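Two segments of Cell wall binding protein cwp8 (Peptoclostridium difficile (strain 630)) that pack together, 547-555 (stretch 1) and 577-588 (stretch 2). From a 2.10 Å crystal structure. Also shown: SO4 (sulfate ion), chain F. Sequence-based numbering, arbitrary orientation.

Stretch 1, residues 547-555: IVLTTEELS
Stretch 2 577-588: EGIAKNAIEKIA

A single hydrogen bond, backbone to backbone, joins these two segments: the amide of Ala580 donates to the carbonyl of Thr551, with N to O at 3.0 Å and an N-H...O angle of 176°, almost perfectly straight. Everything else in the contact, which buries 440 Å² over both sides, is van der Waals packing, much of it centred on the small methyl group of Ala583.

Stretch 1 begins as a strand, Ile547 to Leu549, with phi/psi from -113/113 to -78/128 and -100/115. Thr550 remains extended (-156/149), but Thr551 (-110/-50) and Glu552 (-100/-150) break the pattern before Glu553 to Ser555 return to extended angles (near -65/155), and Ser555 caps a following helix. In stretch 2, Gly578 (87/13) turns the chain; at these angles a CB would be jammed against the preceding carbonyl oxygen, so glycine suits the place. Ile579 (-99/129) and Ala580 (-57/136) are extended. Ala580 is the N-cap of the helix that starts at Lys581 and runs near -60/-40 beyond Ala588, with regular bonds such as Ile587 N to Ala583 O at 2.9 Å.

The register advances in the same sense along both chains. CA atoms pair Thr551 with Ile579 at 4.8 Å, Glu552 with Ala580 at 5.1 Å, and Glu553 with Ala583 at 4.5 Å. Such close backbones leave little room for side chains, and alanine fits: Ala583 CB lies 3.3 Å from Glu552 O and 3.7 Å from Thr550 CG2. Ala580 CB likewise points toward stretch 1, reaching Glu552 CA at 4.0 Å.

Thr550 (chi1 t, -163°) serves two purposes. Its methyl packs on Ala583, while its OG1 donates to Glu552 O at 2.8 Å, bracing the bend within stretch 1. Its own carbonyl O lies 3.6 Å from CG1 of Ile579 (chi1 m, chi2 t). Thr551 (chi1 m, -56°) brings CG2 to 3.4 Å from Gly578 O, and its OG1 is satisfied by a hydrogen bond elsewhere in the structure. The carboxylates of exposed Glu552 and Glu553 make no salt bridge across the contact.

Farther along the helix the packing becomes apolar. Ile587 (m, t), one turn after Ala583, points toward stretch 1 and meets two of its residues: its CD1 lies 4.1 Å from CG1 of Val548 (chi1 t), and its CG1 lies 3.9 Å from CD1 of Leu554 (m, t). The backbones stand farther apart here, and the branched side chains of Ile587 and Leu554 help to fill the gap, with the shorter Val548 also meeting the end of Ile587. Leu554 CD1 also touches Lys586 CG at 4.0 Å; Lys586 (chi1 t, chi2 28°) offers its methylenes while its end leads away from stretch 1, keeping the charge out of the apolar contact.

At the helix start, Lys581 N donates to sulfate O4 at 2.7 Å and weakly to sulfate O2 at 3.4 Å. An anion suits this site, where amides lack partners in a preceding turn. Asn582 ND2 bonds Glu585 OE2 at 2.8 Å along the helix surface.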

# COMPACT_ATOMS: atom_id res chain seq x y z
N ILE A 547 -26.15 -0.84 -2.15
CA ILE A 547 -25.18 -1.86 -1.86
C ILE A 547 -25.30 -2.83 -3.07
O ILE A 547 -26.34 -3.41 -3.28
CB ILE A 547 -25.41 -2.60 -0.54
CG1 ILE A 547 -25.18 -1.63 0.63
CG2 ILE A 547 -24.36 -3.88 -0.45
CD1 ILE A 547 -25.46 -2.22 2.06
N VAL A 548 -24.28 -2.90 -3.90
CA VAL A 548 -24.32 -3.87 -4.99
C VAL A 548 -23.95 -5.25 -4.29
O VAL A 548 -22.93 -5.31 -3.60
CB VAL A 548 -23.22 -3.45 -6.00
CG1 VAL A 548 -22.94 -4.56 -7.09
CG2 VAL A 548 -23.66 -2.12 -6.69
N LEU A 549 -24.75 -6.31 -4.46
CA LEU A 549 -24.33 -7.58 -3.80
C LEU A 549 -23.66 -8.49 -4.84
O LEU A 549 -24.28 -8.94 -5.85
CB LEU A 549 -25.55 -8.29 -3.24
CG LEU A 549 -26.20 -7.54 -2.07
CD1 LEU A 549 -27.51 -8.26 -1.74
CD2 LEU A 549 -25.26 -7.41 -0.83
N THR A 550 -22.35 -8.72 -4.60
CA THR A 550 -21.70 -9.66 -5.46
C THR A 550 -20.47 -10.28 -4.77
O THR A 550 -19.83 -9.61 -3.95
CB THR A 550 -21.22 -8.98 -6.76
OG1 THR A 550 -20.96 -10.03 -7.73
CG2 THR A 550 -19.95 -8.25 -6.57
N THR A 551 -20.15 -11.56 -5.12
CA THR A 551 -18.89 -12.14 -4.61
C THR A 551 -17.93 -12.30 -5.76
O THR A 551 -16.78 -11.92 -5.68
CB THR A 551 -19.11 -13.52 -3.92
OG1 THR A 551 -20.06 -13.32 -2.90
CG2 THR A 551 -17.78 -14.04 -3.26
N GLU A 552 -18.41 -12.91 -6.85
CA GLU A 552 -17.57 -13.06 -7.99
C GLU A 552 -18.00 -11.91 -8.97
O GLU A 552 -18.40 -10.81 -8.50
CB GLU A 552 -17.71 -14.45 -8.65
CG GLU A 552 -18.13 -15.53 -7.65
CD GLU A 552 -17.15 -16.70 -7.62
OE1 GLU A 552 -17.53 -17.82 -8.05
OE2 GLU A 552 -16.01 -16.49 -7.17
N GLU A 553 -17.89 -12.11 -10.27
CA GLU A 553 -18.29 -11.02 -11.17
C GLU A 553 -19.79 -10.70 -11.15
O GLU A 553 -20.65 -11.51 -10.82
CB GLU A 553 -17.83 -11.29 -12.66
CG GLU A 553 -18.60 -12.43 -13.35
CD GLU A 553 -18.49 -12.38 -14.91
OE1 GLU A 553 -19.18 -13.19 -15.58
OE2 GLU A 553 -17.72 -11.53 -15.47
N LEU A 554 -20.08 -9.46 -11.51
CA LEU A 554 -21.46 -8.97 -11.63
C LEU A 554 -22.29 -9.72 -12.58
O LEU A 554 -21.79 -10.20 -13.57
CB LEU A 554 -21.48 -7.56 -12.22
CG LEU A 554 -20.90 -6.46 -11.38
CD1 LEU A 554 -21.16 -5.07 -12.04
CD2 LEU A 554 -21.51 -6.48 -10.08
N SER A 555 -23.56 -9.85 -12.29
CA SER A 555 -24.36 -10.35 -13.37
C SER A 555 -24.47 -9.26 -14.46
O SER A 555 -24.20 -8.06 -14.20
CB SER A 555 -25.77 -10.68 -12.88
OG SER A 555 -26.58 -9.52 -12.64
N GLU A 577 -14.14 -8.75 2.84
CA GLU A 577 -13.06 -9.31 2.01
C GLU A 577 -13.57 -10.46 1.16
O GLU A 577 -14.70 -10.88 1.37
CB GLU A 577 -11.92 -9.87 2.96
CG GLU A 577 -11.14 -8.77 3.62
CD GLU A 577 -10.33 -7.91 2.66
OE1 GLU A 577 -10.08 -6.74 3.03
OE2 GLU A 577 -9.95 -8.38 1.57
N GLY A 578 -12.81 -10.97 0.19
CA GLY A 578 -13.37 -12.08 -0.61
C GLY A 578 -14.20 -11.63 -1.82
O GLY A 578 -14.95 -12.40 -2.40
N ILE A 579 -14.12 -10.35 -2.20
CA ILE A 579 -14.85 -9.93 -3.37
C ILE A 579 -13.85 -9.91 -4.46
O ILE A 579 -12.79 -9.32 -4.31
CB ILE A 579 -15.58 -8.54 -3.15
CG1 ILE A 579 -16.87 -8.70 -2.18
CG2 ILE A 579 -16.00 -8.06 -4.52
CD1 ILE A 579 -17.27 -7.40 -1.46
N ALA A 580 -14.15 -10.57 -5.60
CA ALA A 580 -13.20 -10.65 -6.75
C ALA A 580 -12.81 -9.21 -7.22
O ALA A 580 -13.71 -8.37 -7.39
CB ALA A 580 -13.94 -11.34 -7.89
N LYS A 581 -11.53 -8.98 -7.49
CA LYS A 581 -11.02 -7.69 -7.99
C LYS A 581 -11.72 -7.36 -9.31
O LYS A 581 -12.01 -6.16 -9.66
CB LYS A 581 -9.46 -7.76 -8.25
CG LYS A 581 -8.90 -6.38 -8.72
CD LYS A 581 -7.37 -6.28 -8.59
CE LYS A 581 -6.65 -7.33 -9.41
NZ LYS A 581 -5.18 -7.14 -9.31
N ASN A 582 -11.96 -8.38 -10.08
CA ASN A 582 -12.68 -8.13 -11.35
C ASN A 582 -14.12 -7.44 -11.20
O ASN A 582 -14.48 -6.60 -12.05
CB ASN A 582 -12.84 -9.40 -12.09
CG ASN A 582 -11.57 -9.78 -12.86
OD1 ASN A 582 -11.57 -10.88 -13.45
ND2 ASN A 582 -10.47 -8.98 -12.89
N ALA A 583 -14.90 -7.78 -10.16
CA ALA A 583 -16.22 -7.17 -9.97
C ALA A 583 -16.03 -5.74 -9.60
O ALA A 583 -16.81 -4.93 -10.06
CB ALA A 583 -17.02 -7.86 -8.85
N ILE A 584 -15.04 -5.44 -8.75
CA ILE A 584 -14.72 -4.05 -8.41
C ILE A 584 -14.27 -3.33 -9.68
O ILE A 584 -14.59 -2.11 -9.87
CB ILE A 584 -13.54 -3.93 -7.37
CG1 ILE A 584 -13.87 -4.66 -6.02
CG2 ILE A 584 -13.17 -2.44 -7.07
CD1 ILE A 584 -15.31 -4.60 -5.48
N GLU A 585 -13.53 -4.03 -10.56
CA GLU A 585 -13.03 -3.33 -11.74
C GLU A 585 -14.24 -3.09 -12.64
O GLU A 585 -14.40 -1.95 -13.11
CB GLU A 585 -11.91 -4.13 -12.48
CG GLU A 585 -10.64 -4.19 -11.63
CD GLU A 585 -9.57 -5.07 -12.25
OE1 GLU A 585 -8.44 -4.58 -12.34
OE2 GLU A 585 -9.85 -6.25 -12.61
N LYS A 586 -15.08 -4.11 -12.79
CA LYS A 586 -16.29 -4.04 -13.63
C LYS A 586 -17.12 -2.86 -13.16
O LYS A 586 -17.56 -2.07 -13.99
CB LYS A 586 -17.16 -5.35 -13.50
CG LYS A 586 -18.18 -5.63 -14.69
CD LYS A 586 -17.68 -4.98 -16.08
CE LYS A 586 -17.00 -6.00 -17.02
NZ LYS A 586 -16.33 -5.26 -18.14
N ILE A 587 -17.29 -2.70 -11.81
CA ILE A 587 -18.12 -1.66 -11.25
C ILE A 587 -17.50 -0.29 -11.58
O ILE A 587 -18.20 0.61 -12.07
CB ILE A 587 -18.33 -1.87 -9.70
CG1 ILE A 587 -19.12 -3.15 -9.37
CG2 ILE A 587 -19.09 -0.69 -9.14
CD1 ILE A 587 -19.11 -3.42 -7.87
N ALA A 588 -16.18 -0.14 -11.31
CA ALA A 588 -15.48 1.08 -11.60
C ALA A 588 -15.64 1.55 -13.11
O ALA A 588 -15.82 2.76 -13.41
CB ALA A 588 -13.98 0.89 -11.28
S SO4 F . -9.14 -11.48 -6.67
O1 SO4 F . -7.86 -11.28 -7.40
O2 SO4 F . -10.15 -12.09 -7.53
O3 SO4 F . -8.93 -12.37 -5.53
O4 SO4 F . -9.55 -10.19 -6.20